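Long-range contacts in putative phosphosugar isomerase (Silicibacter pomeroyi DSS-3, PDB 3FJ1), which probably binds a phosphosugar or related carbohydrate derivative through its two SIS domains, although its reaction has not been established: residues 67-71 with 167-173; 59-63 with 214-219; 22-27 with 140-144; 7-13 with 317-321. All blocks are in the same frame, centred on the assembly; numbering follows the deposited sequence.

Contact 1 (67-71 with 167-173); sequences LLLGL and LADWAED
The most striking feature is a methyl of Leu-69 seated over one face of the Trp-170 indole. Leu-69 CD1 stands 3.8 Å from the centroid of the Trp-170 six-membered ring, 16° off the ring normal. This is a CH-pi contact over the face. The Trp-170 CG is anti to the backbone N (chi1 -180°), and the indole reaches across to Leu-71. There Leu-71 CD1 comes within 3.3 Å of Trp-170 CH2, a tight approach that is oblique to the ring. The other methyl of Leu-69 has a different partner: Leu-69 CD2 rests 3.8 Å from Ala-171 CB. Leu-69 CD1 also meets Leu-167 CD2 at 3.8 Å. Leu-68 splits its two methyls in a similar way. Its CD1 packs on Leu-167 CB at 3.8 Å, while Leu-68 CD2 lies 3.5 Å from Asp-173 OD2.

Both helices end at this point. Gly-70 leaves helix 53-69 with positive phi. Glu-172 does the same for helix 153-171, as the C-prime residue of a Schellman motif in which Asp-173 N bonds to Ala-168 O at 2.9 Å. Asp-173 then serves as N-cap of the next helix, its OD1 accepting from Leu-176 N. Helix 8-41 covers Trp-170 through Leu-38 and Arg-39. Backbone hydrogen bonds link Gly-70 to the second subunit, and Arg-89 of that subunit packs on Leu-71.

The seam between the two segments is therefore almost wholly apolar. Its cohesion comes from methyl and ring packing. Asp-173 turns its backbone N and OD1 to the helix ends, while OD2 rests against Leu-68.

Contact 2 (59-63 with 214-219); sequences TYLSY and GTSLAV
This contact belongs to the interface between the two SIS domains, where Tyr-60 and Tyr-63 of helix 53-69 meet residues 214-219, the turn leading into helix 217-231 and its first residues. Each of these helices follows the first strand of its own five-stranded parallel sheet. The backbones come very close: Tyr-60 and Ala-218 have CA atoms 5.0 Å apart. The small side chain of Ala-218 is consistent with so close an approach, with its CB 3.3 Å from Tyr-60 N and 3.8 Å from Thr-59 CG2.

Tyr-63 lays a ring face on the peptide between Gly-214 and Thr-215. Gly-214 C is 3.7 Å above the ring plane, over its centre, and Thr-215 CA makes a CH-pi contact. Tyr-60 has CG anti to its backbone N (chi1 -165°), which sends the ring past Ala-218. Thr-215 CG2 touches Tyr-60 CE1 at 3.7 Å, and Val-219 CG1 touches Tyr-60 CE2 at 4.0 Å. Both approach obliquely. The hydroxyl of Tyr-60 bonds to Leu-306 O, and Thr-215 N bonds to Tyr-84 OH of the second subunit.

Shape rather than charge joins the segments. The contact rests on close fit: a tyrosine face on a peptide, and the Ala-218 methyl against the helix backbone.

Contact 3 (22-27 with 140-144); sequences RLLDHG and IDIHA
Residues 22-27 of helix 8-41 pass the end of strand 138-141 and the turn after it, coming nearest where the CA atoms of Leu-23 and His-143 are 5.2 Å apart. His-143 has positive phi, and its CG is anti to the carbonyl carbon (chi1 -65°), which lays the imidazole along the helix. Arg-22 O lies over one face of this ring. His-26 CB approaches His-143 NE2 to 3.4 Å. The two imidazoles are nearly parallel, at 25°, but slid apart, with centroids 5.8 Å from each other, and barely overlap.

Leu-23 packs against the turn's carbonyls. Its CD1 is 3.4 Å from Asp-141 O, and its CD2 is 3.6 Å from Ile-142 O. The turn holds itself in shape. His-143 N bonds to Asp-141 OD1 at 2.9 Å, an Asx turn, meeting the oxygen from above the carboxylate plane. His-143 ND1 gives a weak bond to Asp-141 O. Water 1 donates to His-143 O at 2.7 Å and accepts a weak bond from Arg-22 NH1.

With an alanine in place of His-143, a gap would probably open beside His-26 CB and Leu-23, and Asp-141 O would lose its weak ring N-H partner.

Strand 138-141 is an outermost strand of its sheet within the chain and pairs with strand 120-125. Helix 153-171 touches both partners, with Val-161 on Leu-23 and Thr-158 on Ile-142.

Contact 4 (7-13 with 317-321); sequences TRMRREI and YSMVE
Glu-321 bends at its second torsion (chi2 -76°) and so brings its carboxylate to Thr-7, whose OG1 sits between the backbone N and the carbonyl carbon (chi1 64°). Thr-7 OG1 donates to Glu-321 OE2 at 2.7 Å, on the anti side and tilted out of the carboxylate plane. The same hydroxyl accepts from Arg-10 N at 2.9 Å, the N-cap bond of helix 8-41. Water 2 joins Thr-7 N to Glu-321 OE2, so this oxygen receives two bonds.

Arg-10 crosses Glu-321 at about a right angle but does not pair with it; its salt bridge runs from NH2 to Asp-14. Arg-10 NH1 gives a bent bond to Ser-318 OG at 2.9 Å, in the guanidinium plane. Water 3 accepts from NH1 and donates to Ser-318 O and Glu-321 OE1. Ser-318 OG is also bonded to Ile-193 O.

Met-9 and Ile-13 add packing contacts. The extended Met-9, a selenomethionine, slides past Glu-321, and its CE reaches Tyr-317 O at 3.4 Å and Val-320 CG1 at 3.8 Å. Ile-13 CD1 packs on Tyr-317 CB at 3.8 Å.

An alanine in place of Glu-321 would probably leave the Thr-7 hydroxyl and both waters without their carboxylate partner and open a gap beside the CB of Arg-10.

The segments form an antiparallel helix pair, their axes 9.9 Å apart at closest and inclined at 158°. Here the capped start of the N-terminal helix packs on the last helix of the second SIS domain.

From the N terminus, helix 8-41 enters contact 4 first and contact 3 next. Helix 53-69 then supplies contact 2 and, at its end, contact 1. Residues 140-144 close contact 3, 167-173 close contact 1, 214-219 close contact 2, and 317-321 close contact 4. Contact 4 thus encloses the other three, and contact 2 encloses contact 1. Contact 3 crosses both contacts 1 and 2. Contacts 1 and 2 touch each other and the second subunit. Contact 1 joins the ends of helices 53-69 and 153-171, and contact 2 joins the first SIS domain to the second. Contact 3 ties helix 8-41 to the first domain's sheet, and contact 4 to helix 308-326 of the second.

Contact 1 (67-71 with 167-173)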
loop_
_atom_site.group_PDB
_atom_site.type_symbol
_atom_site.label_atom_id
_atom_site.label_comp_id
_atom_site.label_asym_id
_atom_site.label_seq_id
_atom_site.Cartn_x
_atom_site.Cartn_y
_atom_site.Cartn_z
ATOM N N LEU A 67 15.292 -9.348 -0.464
ATOM C CA LEU A 67 16.722 -9.093 -0.787
ATOM C C LEU A 67 17.708 -10.085 -0.142
ATOM O O LEU A 67 18.704 -10.473 -0.763
ATOM C CB LEU A 67 17.110 -7.651 -0.438
ATOM C CG LEU A 67 16.330 -6.539 -1.168
ATOM C CD1 LEU A 67 16.775 -5.140 -0.741
ATOM C CD2 LEU A 67 16.407 -6.679 -2.676
ATOM N N LEU A 68 17.428 -10.523 1.078
ATOM C CA LEU A 68 18.312 -11.504 1.783
ATOM C C LEU A 68 18.097 -12.967 1.427
ATOM O O LEU A 68 19.052 -13.737 1.282
ATOM C CB LEU A 68 18.119 -11.430 3.284
ATOM C CG LEU A 68 18.756 -10.316 4.035
ATOM C CD1 LEU A 68 18.187 -10.397 5.478
ATOM C CD2 LEU A 68 20.323 -10.375 4.024
ATOM N N LEU A 69 16.839 -13.360 1.335
ATOM C CA LEU A 69 16.463 -14.745 1.172
ATOM C C LEU A 69 15.777 -15.090 -0.138
ATOM O O LEU A 69 15.635 -16.282 -0.485
ATOM C CB LEU A 69 15.553 -15.120 2.335
ATOM C CG LEU A 69 16.189 -15.086 3.727
ATOM C CD1 LEU A 69 15.071 -14.989 4.731
ATOM C CD2 LEU A 69 17.073 -16.295 3.960
ATOM N N GLY A 70 15.363 -14.062 -0.884
ATOM C CA GLY A 70 14.634 -14.257 -2.131
ATOM C C GLY A 70 13.197 -14.783 -1.959
ATOM O O GLY A 70 12.572 -15.231 -2.922
ATOM N N LEU A 71 12.660 -14.689 -0.749
ATOM C CA LEU A 71 11.324 -15.192 -0.489
ATOM C C LEU A 71 10.305 -14.124 -0.805
ATOM O O LEU A 71 10.443 -12.996 -0.355
ATOM C CB LEU A 71 11.164 -15.645 0.968
ATOM C CG LEU A 71 11.990 -16.874 1.378
ATOM C CD1 LEU A 71 11.763 -17.196 2.845
ATOM C CD2 LEU A 71 11.660 -18.093 0.508
ATOM N N LEU A 167 15.672 -12.338 10.389
ATOM C CA LEU A 167 16.111 -12.558 9.024
ATOM C C LEU A 167 17.623 -12.788 8.927
ATOM O O LEU A 167 18.081 -13.599 8.125
ATOM C CB LEU A 167 15.702 -11.382 8.139
ATOM C CG LEU A 167 14.205 -11.207 7.902
ATOM C CD1 LEU A 167 13.918 -9.917 7.122
ATOM C CD2 LEU A 167 13.656 -12.420 7.214
ATOM N N ALA A 168 18.386 -12.077 9.748
ATOM C CA ALA A 168 19.820 -12.182 9.734
ATOM C C ALA A 168 20.257 -13.556 10.296
ATOM O O ALA A 168 21.165 -14.174 9.747
ATOM C CB ALA A 168 20.434 -11.047 10.520
ATOM N N ASP A 169 19.598 -14.031 11.347
ATOM C CA ASP A 169 19.932 -15.353 11.916
ATOM C C ASP A 169 19.492 -16.446 10.922
ATOM O O ASP A 169 20.179 -17.447 10.718
ATOM C CB ASP A 169 19.247 -15.602 13.278
ATOM C CG ASP A 169 19.974 -14.954 14.476
ATOM O OD1 ASP A 169 21.147 -14.487 14.340
ATOM O OD2 ASP A 169 19.345 -14.905 15.583
ATOM N N TRP A 170 18.327 -16.257 10.310
ATOM C CA TRP A 170 17.799 -17.221 9.339
ATOM C C TRP A 170 18.711 -17.319 8.113
ATOM O O TRP A 170 19.036 -18.434 7.667
ATOM C CB TRP A 170 16.350 -16.835 9.021
ATOM C CG TRP A 170 15.611 -17.686 8.060
ATOM C CD1 TRP A 170 15.950 -18.899 7.578
ATOM C CD2 TRP A 170 14.318 -17.389 7.547
ATOM N NE1 TRP A 170 14.972 -19.358 6.720
ATOM C CE2 TRP A 170 13.952 -18.444 6.699
ATOM C CE3 TRP A 170 13.444 -16.312 7.708
ATOM C CZ2 TRP A 170 12.735 -18.458 6.010
ATOM C CZ3 TRP A 170 12.227 -16.339 7.019
ATOM C CH2 TRP A 170 11.907 -17.391 6.180
ATOM N N ALA A 171 19.169 -16.180 7.593
ATOM C CA ALA A 171 20.075 -16.137 6.458
ATOM C C ALA A 171 21.528 -16.438 6.869
ATOM O O ALA A 171 22.388 -16.701 6.005
ATOM C CB ALA A 171 19.998 -14.731 5.757
ATOM N N GLU A 172 21.791 -16.404 8.172
ATOM C CA GLU A 172 23.140 -16.568 8.717
ATOM C C GLU A 172 24.069 -15.525 8.092
ATOM O O GLU A 172 25.139 -15.843 7.570
ATOM C CB GLU A 172 23.630 -18.014 8.518
ATOM C CG GLU A 172 22.739 -19.016 9.275
ATOM C CD GLU A 172 23.148 -20.455 9.067
ATOM O OE1 GLU A 172 22.884 -21.013 7.964
ATOM O OE2 GLU A 172 23.684 -21.025 10.030
ATOM N N ASP A 173 23.631 -14.273 8.141
ATOM C CA ASP A 173 24.340 -13.169 7.498
ATOM C C ASP A 173 25.120 -12.376 8.546
ATOM O O ASP A 173 24.561 -11.597 9.314
ATOM C CB ASP A 173 23.353 -12.285 6.756
ATOM C CG ASP A 173 24.024 -11.259 5.871
ATOM O OD1 ASP A 173 24.922 -10.501 6.302
ATOM O OD2 ASP A 173 23.646 -11.225 4.705
#

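Contact 2 (59-63 with 214-219)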
loop_
_atom_site.group_PDB
_atom_site.type_symbol
_atom_site.label_atom_id
_atom_site.label_comp_id
_atom_site.label_asym_id
_atom_site.label_seq_id
_atom_site.Cartn_x
_atom_site.Cartn_y
_atom_site.Cartn_z
ATOM N N THR A 59 6.428 -3.555 5.419
ATOM C CA THR A 59 6.992 -3.187 4.125
ATOM C C THR A 59 8.516 -3.257 4.160
ATOM O O THR A 59 9.141 -3.830 3.262
ATOM C CB THR A 59 6.536 -1.790 3.712
ATOM O OG1 THR A 59 5.102 -1.780 3.622
ATOM C CG2 THR A 59 7.190 -1.349 2.365
ATOM N N TYR A 60 9.110 -2.682 5.203
ATOM C CA TYR A 60 10.553 -2.741 5.445
ATOM C C TYR A 60 11.049 -4.207 5.450
ATOM O O TYR A 60 11.951 -4.574 4.696
ATOM C CB TYR A 60 10.836 -2.022 6.764
ATOM C CG TYR A 60 12.261 -1.631 7.075
ATOM C CD1 TYR A 60 13.348 -2.344 6.610
ATOM C CD2 TYR A 60 12.512 -0.592 7.971
ATOM C CE1 TYR A 60 14.652 -1.999 6.975
ATOM C CE2 TYR A 60 13.797 -0.265 8.340
ATOM C CZ TYR A 60 14.855 -0.954 7.841
ATOM O OH TYR A 60 16.107 -0.596 8.223
ATOM N N LEU A 61 10.390 -5.052 6.236
ATOM C CA LEU A 61 10.765 -6.441 6.336
ATOM C C LEU A 61 10.503 -7.257 5.058
ATOM O O LEU A 61 11.212 -8.237 4.842
ATOM C CB LEU A 61 10.106 -7.081 7.542
ATOM C CG LEU A 61 10.489 -6.475 8.916
ATOM C CD1 LEU A 61 9.684 -7.207 10.031
ATOM C CD2 LEU A 61 12.001 -6.508 9.165
ATOM N N SER A 62 9.553 -6.827 4.223
ATOM C CA SER A 62 9.290 -7.490 2.953
ATOM C C SER A 62 10.478 -7.273 2.019
ATOM O O SER A 62 10.980 -8.222 1.420
ATOM C CB SER A 62 7.990 -6.997 2.324
ATOM O OG SER A 62 6.920 -7.250 3.201
ATOM N N TYR A 63 10.958 -6.036 1.910
ATOM C CA TYR A 63 12.182 -5.787 1.129
ATOM C C TYR A 63 13.355 -6.598 1.671
ATOM O O TYR A 63 14.091 -7.233 0.898
ATOM C CB TYR A 63 12.563 -4.307 1.122
ATOM C CG TYR A 63 11.809 -3.546 0.083
ATOM C CD1 TYR A 63 12.179 -3.626 -1.256
ATOM C CD2 TYR A 63 10.690 -2.787 0.425
ATOM C CE1 TYR A 63 11.464 -2.954 -2.246
ATOM C CE2 TYR A 63 9.976 -2.070 -0.556
ATOM C CZ TYR A 63 10.359 -2.181 -1.887
ATOM O OH TYR A 63 9.615 -1.506 -2.844
ATOM N N GLY A 214 13.020 1.574 -3.173
ATOM C CA GLY A 214 13.353 0.281 -2.588
ATOM C C GLY A 214 13.075 0.280 -1.077
ATOM O O GLY A 214 12.069 0.813 -0.609
ATOM N N THR A 215 13.995 -0.292 -0.310
ATOM C CA THR A 215 13.809 -0.496 1.146
ATOM C C THR A 215 13.399 0.781 1.880
ATOM O O THR A 215 12.468 0.749 2.730
ATOM C CB THR A 215 15.054 -1.132 1.783
ATOM O OG1 THR A 215 15.455 -2.273 1.011
ATOM C CG2 THR A 215 14.827 -1.546 3.263
ATOM N N SER A 216 14.008 1.918 1.509
ATOM C CA SER A 216 13.781 3.170 2.224
ATOM C C SER A 216 12.363 3.729 2.017
ATOM O O SER A 216 11.939 4.649 2.720
ATOM C CB SER A 216 14.831 4.201 1.806
ATOM O OG SER A 216 14.575 4.682 0.500
ATOM N N LEU A 217 11.644 3.204 1.023
ATOM C CA LEU A 217 10.247 3.585 0.860
ATOM C C LEU A 217 9.439 3.284 2.113
ATOM O O LEU A 217 8.500 4.008 2.412
ATOM C CB LEU A 217 9.599 2.901 -0.351
ATOM C CG LEU A 217 8.206 3.408 -0.751
ATOM C CD1 LEU A 217 8.088 4.913 -0.983
ATOM C CD2 LEU A 217 7.791 2.628 -2.030
ATOM N N ALA A 218 9.824 2.264 2.870
ATOM C CA ALA A 218 9.093 1.893 4.098
ATOM C C ALA A 218 9.221 2.989 5.157
ATOM O O ALA A 218 8.238 3.359 5.807
ATOM C CB ALA A 218 9.588 0.514 4.640
ATOM N N VAL A 219 10.426 3.529 5.334
ATOM C CA VAL A 219 10.631 4.628 6.310
ATOM C C VAL A 219 10.101 5.953 5.721
ATOM O O VAL A 219 9.678 6.810 6.469
ATOM C CB VAL A 219 12.129 4.772 6.838
ATOM C CG1 VAL A 219 12.578 3.501 7.615
ATOM C CG2 VAL A 219 13.076 5.155 5.725
#

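Contact 3 (22-27 with 140-144)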
loop_
_atom_site.group_PDB
_atom_site.type_symbol
_atom_site.label_atom_id
_atom_site.label_comp_id
_atom_site.label_asym_id
_atom_site.label_seq_id
_atom_site.Cartn_x
_atom_site.Cartn_y
_atom_site.Cartn_z
ATOM N N ARG A 22 18.530 -3.406 24.652
ATOM C CA ARG A 22 17.812 -4.407 25.458
ATOM C C ARG A 22 17.283 -5.527 24.581
ATOM O O ARG A 22 17.363 -6.674 24.951
ATOM C CB ARG A 22 16.679 -3.788 26.279
ATOM C CG ARG A 22 17.186 -2.926 27.409
ATOM C CD ARG A 22 16.081 -2.450 28.319
ATOM N NE ARG A 22 16.570 -1.324 29.113
ATOM C CZ ARG A 22 16.547 -0.050 28.709
ATOM N NH1 ARG A 22 16.069 0.284 27.509
ATOM N NH2 ARG A 22 17.017 0.896 29.506
ATOM N N LEU A 23 16.763 -5.175 23.405
ATOM C CA LEU A 23 16.262 -6.162 22.452
ATOM C C LEU A 23 17.413 -7.063 21.972
ATOM O O LEU A 23 17.279 -8.263 21.944
ATOM C CB LEU A 23 15.571 -5.451 21.272
ATOM C CG LEU A 23 15.150 -6.364 20.126
ATOM C CD1 LEU A 23 14.208 -7.479 20.592
ATOM C CD2 LEU A 23 14.567 -5.466 19.047
ATOM N N LEU A 24 18.545 -6.471 21.620
ATOM C CA LEU A 24 19.727 -7.236 21.209
ATOM C C LEU A 24 20.182 -8.197 22.316
ATOM O O LEU A 24 20.473 -9.366 22.045
ATOM C CB LEU A 24 20.858 -6.303 20.788
ATOM C CG LEU A 24 20.714 -5.527 19.477
ATOM C CD1 LEU A 24 21.677 -4.344 19.376
ATOM C CD2 LEU A 24 20.867 -6.469 18.241
ATOM N N ASP A 25 20.215 -7.711 23.557
ATOM C CA ASP A 25 20.621 -8.516 24.701
ATOM C C ASP A 25 19.547 -9.542 25.108
ATOM O O ASP A 25 19.803 -10.735 25.076
ATOM C CB ASP A 25 20.982 -7.605 25.891
ATOM C CG ASP A 25 22.201 -6.743 25.621
ATOM O OD1 ASP A 25 22.944 -7.020 24.639
ATOM O OD2 ASP A 25 22.407 -5.772 26.377
ATOM N N HIS A 26 18.349 -9.087 25.455
ATOM C CA HIS A 26 17.281 -9.962 25.948
ATOM C C HIS A 26 16.503 -10.750 24.919
ATOM O O HIS A 26 15.879 -11.744 25.280
ATOM C CB HIS A 26 16.280 -9.158 26.781
ATOM C CG HIS A 26 16.904 -8.495 27.960
ATOM N ND1 HIS A 26 17.039 -9.118 29.185
ATOM C CD2 HIS A 26 17.504 -7.287 28.081
ATOM C CE1 HIS A 26 17.662 -8.302 30.019
ATOM N NE2 HIS A 26 17.955 -7.186 29.372
ATOM N N GLY A 27 16.504 -10.311 23.657
ATOM C CA GLY A 27 15.753 -10.999 22.597
ATOM C C GLY A 27 16.577 -11.946 21.751
ATOM O O GLY A 27 16.010 -12.709 20.959
ATOM N N ILE A 140 8.069 -13.010 19.435
ATOM C CA ILE A 140 9.291 -12.289 19.703
ATOM C C ILE A 140 8.911 -10.957 20.366
ATOM O O ILE A 140 8.278 -10.073 19.745
ATOM C CB ILE A 140 10.111 -12.050 18.424
ATOM C CG1 ILE A 140 10.612 -13.391 17.884
ATOM C CG2 ILE A 140 11.254 -11.102 18.702
ATOM C CD1 ILE A 140 11.144 -13.359 16.488
ATOM N N ASP A 141 9.279 -10.827 21.638
ATOM C CA ASP A 141 9.087 -9.589 22.385
ATOM C C ASP A 141 10.089 -8.536 21.840
ATOM O O ASP A 141 11.316 -8.747 21.861
ATOM C CB ASP A 141 9.343 -9.873 23.858
ATOM C CG ASP A 141 9.034 -8.704 24.781
ATOM O OD1 ASP A 141 9.005 -7.519 24.378
ATOM O OD2 ASP A 141 8.863 -9.008 25.989
ATOM N N ILE A 142 9.560 -7.423 21.356
ATOM C CA ILE A 142 10.391 -6.339 20.785
ATOM C C ILE A 142 11.125 -5.448 21.805
ATOM O O ILE A 142 12.004 -4.647 21.426
ATOM C CB ILE A 142 9.581 -5.480 19.767
ATOM C CG1 ILE A 142 8.535 -4.578 20.465
ATOM C CG2 ILE A 142 8.960 -6.441 18.674
ATOM C CD1 ILE A 142 7.768 -3.630 19.515
ATOM N N HIS A 143 10.807 -5.594 23.082
ATOM C CA HIS A 143 11.490 -4.834 24.126
ATOM C C HIS A 143 11.523 -3.311 23.910
ATOM O O HIS A 143 12.534 -2.662 24.141
ATOM C CB HIS A 143 12.922 -5.400 24.329
ATOM C CG HIS A 143 12.953 -6.803 24.849
ATOM N ND1 HIS A 143 12.859 -7.910 24.035
ATOM C CD2 HIS A 143 13.051 -7.277 26.112
ATOM C CE1 HIS A 143 12.906 -9.005 24.771
ATOM N NE2 HIS A 143 13.024 -8.644 26.034
ATOM N N ALA A 144 10.400 -2.756 23.463
ATOM C CA ALA A 144 10.259 -1.327 23.240
ATOM C C ALA A 144 9.995 -0.647 24.578
ATOM O O ALA A 144 10.316 0.525 24.744
ATOM C CB ALA A 144 9.089 -1.054 22.310
HETATM O O HOH W 1 13.194 -1.003 26.129
#

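Contact 4 (7-13 with 317-321)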
loop_
_atom_site.group_PDB
_atom_site.type_symbol
_atom_site.label_atom_id
_atom_site.label_comp_id
_atom_site.label_asym_id
_atom_site.label_seq_id
_atom_site.Cartn_x
_atom_site.Cartn_y
_atom_site.Cartn_z
ATOM N N THR A 7 9.605 16.939 25.935
ATOM C CA THR A 7 8.392 16.265 25.495
ATOM C C THR A 7 8.505 14.743 25.650
ATOM O O THR A 7 9.602 14.191 25.602
ATOM C CB THR A 7 8.071 16.521 23.984
ATOM O OG1 THR A 7 9.106 15.950 23.158
ATOM C CG2 THR A 7 7.912 18.059 23.671
ATOM N N ARG A 8 7.371 14.070 25.783
ATOM C CA ARG A 8 7.367 12.621 25.856
ATOM C C ARG A 8 7.968 12.044 24.573
ATOM O O ARG A 8 8.675 11.052 24.594
ATOM C CB ARG A 8 5.945 12.094 26.104
ATOM C CG ARG A 8 5.851 10.604 26.408
ATOM C CD ARG A 8 6.673 10.205 27.644
ATOM N NE ARG A 8 6.050 10.638 28.894
ATOM C CZ ARG A 8 6.650 10.630 30.082
ATOM N NH1 ARG A 8 7.914 10.233 30.187
ATOM N NH2 ARG A 8 5.977 11.057 31.158
HETATM N N MSE A 9 7.683 12.686 23.447
HETATM C CA MSE A 9 8.228 12.229 22.166
HETATM C C MSE A 9 9.740 12.240 22.223
HETATM O O MSE A 9 10.391 11.273 21.832
HETATM C CB MSE A 9 7.745 13.107 21.013
HETATM C CG MSE A 9 8.232 12.638 19.684
HETATM SE SE MSE A 9 7.468 13.688 18.220
HETATM C CE MSE A 9 8.391 12.840 16.701
ATOM N N ARG A 10 10.316 13.335 22.718
ATOM C CA ARG A 10 11.780 13.416 22.830
ATOM C C ARG A 10 12.345 12.400 23.819
ATOM O O ARG A 10 13.386 11.815 23.560
ATOM C CB ARG A 10 12.253 14.818 23.211
ATOM C CG ARG A 10 13.785 14.974 23.163
ATOM C CD ARG A 10 14.356 14.889 21.736
ATOM N NE ARG A 10 15.587 14.110 21.689
ATOM C CZ ARG A 10 16.303 13.902 20.583
ATOM N NH1 ARG A 10 15.971 14.488 19.440
ATOM N NH2 ARG A 10 17.392 13.164 20.638
ATOM N N ARG A 11 11.683 12.214 24.958
ATOM C CA ARG A 11 12.135 11.236 25.947
ATOM C C ARG A 11 12.247 9.869 25.257
ATOM O O ARG A 11 13.201 9.139 25.452
ATOM C CB ARG A 11 11.111 11.072 27.075
ATOM C CG ARG A 11 10.916 12.252 28.006
ATOM C CD ARG A 11 11.984 12.326 29.003
ATOM N NE ARG A 11 11.792 13.412 29.968
ATOM C CZ ARG A 11 12.762 13.898 30.723
ATOM N NH1 ARG A 11 13.997 13.437 30.596
ATOM N NH2 ARG A 11 12.510 14.895 31.567
ATOM N N GLU A 12 11.253 9.557 24.438
ATOM C CA GLU A 12 11.245 8.240 23.874
ATOM C C GLU A 12 12.285 8.113 22.748
ATOM O O GLU A 12 12.922 7.069 22.642
ATOM C CB GLU A 12 9.807 7.792 23.620
ATOM C CG GLU A 12 9.119 7.652 24.995
ATOM C CD GLU A 12 7.640 7.325 24.983
ATOM O OE1 GLU A 12 7.087 6.956 23.930
ATOM O OE2 GLU A 12 7.027 7.400 26.074
ATOM N N ILE A 13 12.523 9.174 21.981
ATOM C CA ILE A 13 13.597 9.180 20.993
ATOM C C ILE A 13 14.958 8.967 21.690
ATOM O O ILE A 13 15.813 8.217 21.172
ATOM C CB ILE A 13 13.613 10.497 20.166
ATOM C CG1 ILE A 13 12.381 10.596 19.267
ATOM C CG2 ILE A 13 14.887 10.579 19.322
ATOM C CD1 ILE A 13 12.129 12.021 18.686
ATOM N N TYR A 317 12.614 11.571 13.145
ATOM C CA TYR A 317 11.819 11.707 14.370
ATOM C C TYR A 317 12.297 12.904 15.190
ATOM O O TYR A 317 11.515 13.697 15.721
ATOM C CB TYR A 317 11.922 10.449 15.237
ATOM C CG TYR A 317 11.240 9.176 14.724
ATOM C CD1 TYR A 317 10.050 9.209 13.994
ATOM C CD2 TYR A 317 11.749 7.930 15.080
ATOM C CE1 TYR A 317 9.423 8.024 13.583
ATOM C CE2 TYR A 317 11.126 6.745 14.669
ATOM C CZ TYR A 317 9.966 6.805 13.936
ATOM O OH TYR A 317 9.374 5.604 13.540
ATOM N N SER A 318 13.617 12.983 15.297
ATOM C CA SER A 318 14.304 14.056 15.993
ATOM C C SER A 318 13.991 15.419 15.343
ATOM O O SER A 318 13.675 16.367 16.041
ATOM C CB SER A 318 15.809 13.765 16.014
ATOM O OG SER A 318 16.514 14.829 16.635
HETATM N N MSE A 319 14.042 15.505 14.014
HETATM C CA MSE A 319 13.660 16.740 13.301
HETATM C C MSE A 319 12.209 17.158 13.624
HETATM O O MSE A 319 11.938 18.323 14.010
HETATM C CB MSE A 319 13.866 16.595 11.798
HETATM C CG MSE A 319 13.598 17.837 10.954
HETATM SE SE MSE A 319 11.696 18.136 10.609
HETATM C CE MSE A 319 11.458 16.714 9.261
ATOM N N VAL A 320 11.291 16.185 13.541
ATOM C CA VAL A 320 9.852 16.451 13.798
ATOM C C VAL A 320 9.622 16.921 15.241
ATOM O O VAL A 320 8.898 17.886 15.472
ATOM C CB VAL A 320 8.988 15.224 13.462
ATOM C CG1 VAL A 320 7.523 15.379 13.962
ATOM C CG2 VAL A 320 9.009 14.953 11.915
ATOM N N GLU A 321 10.261 16.281 16.207
ATOM C CA GLU A 321 10.077 16.701 17.602
ATOM C C GLU A 321 10.590 18.135 17.784
ATOM O O GLU A 321 9.946 18.946 18.466
ATOM C CB GLU A 321 10.755 15.722 18.555
ATOM C CG GLU A 321 10.416 15.938 20.025
ATOM C CD GLU A 321 11.110 17.114 20.684
ATOM O OE1 GLU A 321 12.272 17.486 20.312
ATOM O OE2 GLU A 321 10.490 17.651 21.645
HETATM O O HOH W 2 11.423 18.444 24.060
HETATM O O HOH W 3 14.284 16.719 18.683
#